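Local coordinates for periplasmic binding protein/LacI transcriptional regulator (Burkholderia multivorans, PDB 4YLE), which probably binds a simple sugar in the periplasm as the solute-binding component of an ABC transporter, delivering it to the membrane permease, at residues 146-158 with 181-195. Sequence-based numbering, arbitrary orientation.
Sequences NRKGARKVGDYLA and QRTAGFQDAMKAGGM
Segments 146-158 and 181-193 of helices 146-160 and 177-193, neighbours on one side of the four-stranded parallel sheet in the second lobe of this periplasmic binding protein, cross at -40° and pack closely through G185 and G154. The axes of the two segments come within 6.9 Å: G185 CA lies 3.4 Å from R147 O in a CA-H...O contact, and A189 CB presses on G154 CA at 3.5 Å. On the sheet side, A150 CB sits over one face of the F186 ring, 4.1 Å from its centroid, while V153 CG1 meets the ring edge; F186 itself rests on I169 and L228. On the outer side R147 grips D188 side-on in a salt bridge. R147 NE bonds D188 OD2 at 2.8 Å and R147 NH2 bonds D188 OD1 at 3.0 Å, the guanidinium and carboxylate nearly coplanar, with A184 CB over one guanidinium face. At the cleft end, N146 OD1 accepts two hydrogen bonds, from R182 NE (2.9 Å) and R182 NH2, both reaching it from one face of its amide plane. R182 NH1 bonds G230 O and the unidentified ligand. The two bonds to N146 restrict the turning of the R182 guanidinium, consistent with N146 being a second-shell residue that holds NH1 towards the ligand site.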
loop_
_atom_site.group_PDB
_atom_site.type_symbol
_atom_site.label_atom_id
_atom_site.label_comp_id
_atom_site.label_asym_id
_atom_site.label_seq_id
_atom_site.Cartn_x
_atom_site.Cartn_y
_atom_site.Cartn_z
ATOM N N ASN A 146 6.308 4.696 -4.928
ATOM C CA ASN A 146 6.520 4.556 -3.502
ATOM C C ASN A 146 7.958 4.868 -3.079
ATOM O O ASN A 146 8.214 5.038 -1.904
ATOM C CB ASN A 146 6.137 3.146 -3.037
ATOM C CG ASN A 146 4.637 2.989 -2.886
ATOM O OD1 ASN A 146 4.042 3.590 -1.992
ATOM N ND2 ASN A 146 4.013 2.229 -3.773
ATOM N N ARG A 147 8.891 4.892 -4.023
ATOM C CA ARG A 147 10.282 5.204 -3.667
ATOM C C ARG A 147 10.370 6.708 -3.432
ATOM O O ARG A 147 10.871 7.157 -2.412
ATOM C CB ARG A 147 11.240 4.730 -4.751
ATOM C CG ARG A 147 12.719 4.835 -4.395
ATOM C CD ARG A 147 13.639 4.177 -5.423
ATOM N NE ARG A 147 14.994 4.089 -4.874
ATOM C CZ ARG A 147 15.934 3.241 -5.269
ATOM N NH1 ARG A 147 15.717 2.385 -6.260
ATOM N NH2 ARG A 147 17.117 3.268 -4.664
ATOM N N LYS A 148 9.811 7.487 -4.356
ATOM C CA LYS A 148 9.728 8.935 -4.142
ATOM C C LYS A 148 8.898 9.290 -2.919
ATOM O O LYS A 148 9.234 10.229 -2.205
ATOM C CB LYS A 148 9.126 9.627 -5.370
ATOM C CG LYS A 148 10.000 9.604 -6.604
ATOM C CD LYS A 148 9.291 10.271 -7.766
ATOM C CE LYS A 148 10.166 10.272 -9.041
ATOM N NZ LYS A 148 9.489 10.894 -10.223
ATOM N N GLY A 149 7.788 8.564 -2.694
ATOM C CA GLY A 149 6.937 8.814 -1.554
ATOM C C GLY A 149 7.682 8.611 -0.242
ATOM O O GLY A 149 7.723 9.519 0.586
ATOM N N ALA A 150 8.295 7.442 -0.077
ATOM C CA ALA A 150 9.066 7.133 1.125
ATOM C C ALA A 150 10.234 8.104 1.277
ATOM O O ALA A 150 10.577 8.467 2.376
ATOM C CB ALA A 150 9.561 5.687 1.085
ATOM N N ARG A 151 10.818 8.538 0.162
ATOM C CA ARG A 151 11.941 9.490 0.198
ATOM C C ARG A 151 11.504 10.809 0.804
ATOM O O ARG A 151 12.260 11.413 1.568
ATOM C CB ARG A 151 12.499 9.726 -1.199
ATOM C CG ARG A 151 13.673 10.761 -1.300
ATOM C CD ARG A 151 14.914 10.297 -0.582
ATOM N NE ARG A 151 15.943 11.347 -0.548
ATOM C CZ ARG A 151 16.895 11.505 -1.464
ATOM N NH1 ARG A 151 16.993 10.673 -2.495
ATOM N NH2 ARG A 151 17.764 12.498 -1.343
ATOM N N LYS A 152 10.299 11.275 0.461
ATOM C CA LYS A 152 9.766 12.485 1.101
ATOM C C LYS A 152 9.724 12.349 2.628
ATOM O O LYS A 152 10.118 13.263 3.349
ATOM C CB LYS A 152 8.356 12.796 0.604
ATOM C CG LYS A 152 8.281 13.323 -0.810
ATOM C CD LYS A 152 6.844 13.661 -1.166
ATOM C CE LYS A 152 6.779 14.390 -2.504
ATOM N NZ LYS A 152 5.452 15.055 -2.724
ATOM N N VAL A 153 9.178 11.229 3.113
ATOM C CA VAL A 153 9.038 10.976 4.541
ATOM C C VAL A 153 10.423 10.865 5.168
ATOM O O VAL A 153 10.706 11.520 6.155
ATOM C CB VAL A 153 8.220 9.719 4.798
ATOM C CG1 VAL A 153 8.127 9.417 6.304
ATOM C CG2 VAL A 153 6.809 9.908 4.159
ATOM N N GLY A 154 11.283 10.057 4.567
ATOM C CA GLY A 154 12.653 9.924 5.031
ATOM C C GLY A 154 13.420 11.244 5.100
ATOM O O GLY A 154 14.189 11.482 6.064
ATOM N N ASP A 155 13.239 12.103 4.094
ATOM C CA ASP A 155 13.912 13.409 4.073
ATOM C C ASP A 155 13.505 14.290 5.241
ATOM O O ASP A 155 14.343 14.996 5.798
ATOM C CB ASP A 155 13.622 14.167 2.761
ATOM C CG ASP A 155 14.415 13.636 1.576
ATOM O OD1 ASP A 155 15.396 12.891 1.782
ATOM O OD2 ASP A 155 14.047 13.976 0.429
ATOM N N TYR A 156 12.223 14.309 5.574
ATOM C CA TYR A 156 11.770 15.104 6.705
ATOM C C TYR A 156 12.425 14.616 8.003
ATOM O O TYR A 156 12.936 15.415 8.794
ATOM C CB TYR A 156 10.251 15.062 6.813
ATOM C CG TYR A 156 9.705 16.074 7.794
ATOM C CD1 TYR A 156 9.679 17.432 7.491
ATOM C CD2 TYR A 156 9.244 15.676 9.020
ATOM C CE1 TYR A 156 9.181 18.360 8.400
ATOM C CE2 TYR A 156 8.751 16.594 9.932
ATOM C CZ TYR A 156 8.714 17.923 9.621
ATOM O OH TYR A 156 8.230 18.836 10.545
ATOM N N LEU A 157 12.415 13.304 8.214
ATOM C CA LEU A 157 13.113 12.717 9.344
ATOM C C LEU A 157 14.581 13.083 9.371
ATOM O O LEU A 157 15.122 13.414 10.429
ATOM C CB LEU A 157 12.977 11.201 9.312
ATOM C CG LEU A 157 13.752 10.414 10.375
ATOM C CD1 LEU A 157 13.323 10.762 11.814
ATOM C CD2 LEU A 157 13.557 8.918 10.091
ATOM N N ALA A 158 15.244 13.021 8.226
ATOM C CA ALA A 158 16.686 13.312 8.180
ATOM C C ALA A 158 17.006 14.685 8.738
ATOM O O ALA A 158 18.047 14.871 9.365
ATOM C CB ALA A 158 17.198 13.201 6.759
ATOM N N GLN A 181 9.869 -0.803 -2.515
ATOM C CA GLN A 181 10.169 0.542 -2.970
ATOM C C GLN A 181 10.124 1.543 -1.828
ATOM O O GLN A 181 10.885 2.515 -1.845
ATOM C CB GLN A 181 9.211 0.915 -4.080
ATOM C CG GLN A 181 9.419 0.021 -5.295
ATOM C CD GLN A 181 10.835 0.139 -5.841
ATOM O OE1 GLN A 181 11.667 -0.779 -5.730
ATOM N NE2 GLN A 181 11.132 1.295 -6.371
ATOM N N ARG A 182 9.282 1.307 -0.816
ATOM C CA ARG A 182 9.306 2.201 0.345
ATOM C C ARG A 182 10.591 2.016 1.110
ATOM O O ARG A 182 11.211 2.983 1.536
ATOM C CB ARG A 182 8.107 1.970 1.276
ATOM C CG ARG A 182 6.854 2.495 0.597
ATOM C CD ARG A 182 5.627 2.424 1.475
ATOM N NE ARG A 182 4.484 2.407 0.583
ATOM C CZ ARG A 182 3.307 1.876 0.869
ATOM N NH1 ARG A 182 3.084 1.335 2.062
ATOM N NH2 ARG A 182 2.352 1.900 -0.048
ATOM N N THR A 183 11.001 0.769 1.293
ATOM C CA THR A 183 12.263 0.554 1.970
ATOM C C THR A 183 13.408 1.242 1.201
ATOM O O THR A 183 14.276 1.873 1.795
ATOM C CB THR A 183 12.535 -0.962 2.170
ATOM O OG1 THR A 183 11.581 -1.449 3.142
ATOM C CG2 THR A 183 13.981 -1.216 2.657
ATOM N N ALA A 184 13.400 1.147 -0.117
ATOM C CA ALA A 184 14.444 1.775 -0.905
ATOM C C ALA A 184 14.432 3.308 -0.766
ATOM O O ALA A 184 15.486 3.920 -0.611
ATOM C CB ALA A 184 14.300 1.360 -2.370
ATOM N N GLY A 185 13.240 3.924 -0.807
ATOM C CA GLY A 185 13.123 5.367 -0.593
ATOM C C GLY A 185 13.630 5.790 0.778
ATOM O O GLY A 185 14.328 6.801 0.913
ATOM N N PHE A 186 13.286 5.003 1.796
ATOM C CA PHE A 186 13.765 5.261 3.147
ATOM C C PHE A 186 15.291 5.169 3.181
ATOM O O PHE A 186 15.966 6.031 3.732
ATOM C CB PHE A 186 13.144 4.264 4.130
ATOM C CG PHE A 186 11.701 4.552 4.532
ATOM C CD1 PHE A 186 11.239 5.847 4.736
ATOM C CD2 PHE A 186 10.848 3.511 4.878
ATOM C CE1 PHE A 186 9.943 6.089 5.162
ATOM C CE2 PHE A 186 9.532 3.758 5.301
ATOM C CZ PHE A 186 9.101 5.030 5.457
ATOM N N GLN A 187 15.837 4.121 2.582
ATOM C CA GLN A 187 17.296 3.958 2.534
ATOM C C GLN A 187 17.945 5.157 1.812
ATOM O O GLN A 187 18.946 5.669 2.243
ATOM C CB GLN A 187 17.703 2.659 1.834
ATOM C CG GLN A 187 17.216 1.361 2.462
ATOM C CD GLN A 187 18.259 0.641 3.277
ATOM O OE1 GLN A 187 19.190 1.244 3.813
ATOM N NE2 GLN A 187 18.110 -0.669 3.369
ATOM N N ASP A 188 17.343 5.616 0.715
ATOM C CA ASP A 188 17.876 6.746 -0.040
ATOM C C ASP A 188 18.000 7.973 0.840
ATOM O O ASP A 188 19.009 8.685 0.815
ATOM C CB ASP A 188 16.957 7.093 -1.219
ATOM C CG ASP A 188 16.886 5.991 -2.290
ATOM O OD1 ASP A 188 17.787 5.111 -2.353
ATOM O OD2 ASP A 188 15.930 6.074 -3.133
ATOM N N ALA A 189 16.949 8.222 1.618
ATOM C CA ALA A 189 16.912 9.388 2.498
ATOM C C ALA A 189 17.998 9.311 3.565
ATOM O O ALA A 189 18.714 10.296 3.821
ATOM C CB ALA A 189 15.546 9.495 3.131
HETATM N N MSE A 190 18.117 8.142 4.185
HETATM C CA MSE A 190 19.096 7.949 5.246
HETATM C C MSE A 190 20.524 8.080 4.729
HETATM O O MSE A 190 21.346 8.742 5.365
HETATM C CB MSE A 190 18.877 6.601 5.908
HETATM C CG MSE A 190 17.520 6.519 6.651
HETATM SE SE MSE A 190 17.287 7.909 8.046
HETATM C CE MSE A 190 16.322 9.277 6.974
ATOM N N LYS A 191 20.816 7.470 3.574
ATOM C CA LYS A 191 22.121 7.650 2.905
ATOM C C LYS A 191 22.472 9.113 2.645
ATOM O O LYS A 191 23.584 9.563 2.907
ATOM C CB LYS A 191 22.149 6.941 1.555
ATOM C CG LYS A 191 22.270 5.426 1.532
ATOM C CD LYS A 191 22.154 4.940 0.070
ATOM C CE LYS A 191 22.475 3.464 -0.118
ATOM N NZ LYS A 191 21.911 2.596 0.944
ATOM N N ALA A 192 21.520 9.839 2.077
ATOM C CA ALA A 192 21.724 11.218 1.665
ATOM C C ALA A 192 22.004 12.128 2.864
ATOM O O ALA A 192 22.642 13.197 2.731
ATOM C CB ALA A 192 20.516 11.704 0.922
ATOM N N GLY A 193 21.513 11.701 4.023
ATOM C CA GLY A 193 21.638 12.472 5.250
ATOM C C GLY A 193 22.820 12.067 6.102
ATOM O O GLY A 193 23.187 12.781 7.042
ATOM N N GLY A 194 23.417 10.927 5.781
ATOM C CA GLY A 194 24.505 10.394 6.572
ATOM C C GLY A 194 24.104 9.496 7.735
ATOM O O GLY A 194 24.965 9.162 8.551
HETATM N N MSE A 195 22.831 9.092 7.827
HETATM C CA MSE A 195 22.397 8.160 8.878
HETATM C C MSE A 195 22.768 6.754 8.484
HETATM O O MSE A 195 23.053 6.486 7.325
HETATM C CB MSE A 195 20.883 8.217 9.152
HETATM C CG MSE A 195 20.389 9.509 9.772
HETATM SE SE MSE A 195 19.798 10.827 8.429
HETATM C CE MSE A 195 20.823 12.354 9.125
HETATM O O HOH W 1 1.188 1.931 -2.857
HETATM O O HOH W 2 13.418 2.133 -8.066
HETATM O O HOH W 3 15.050 8.516 -3.474
HETATM O O HOH W 4 17.556 13.110 3.433
#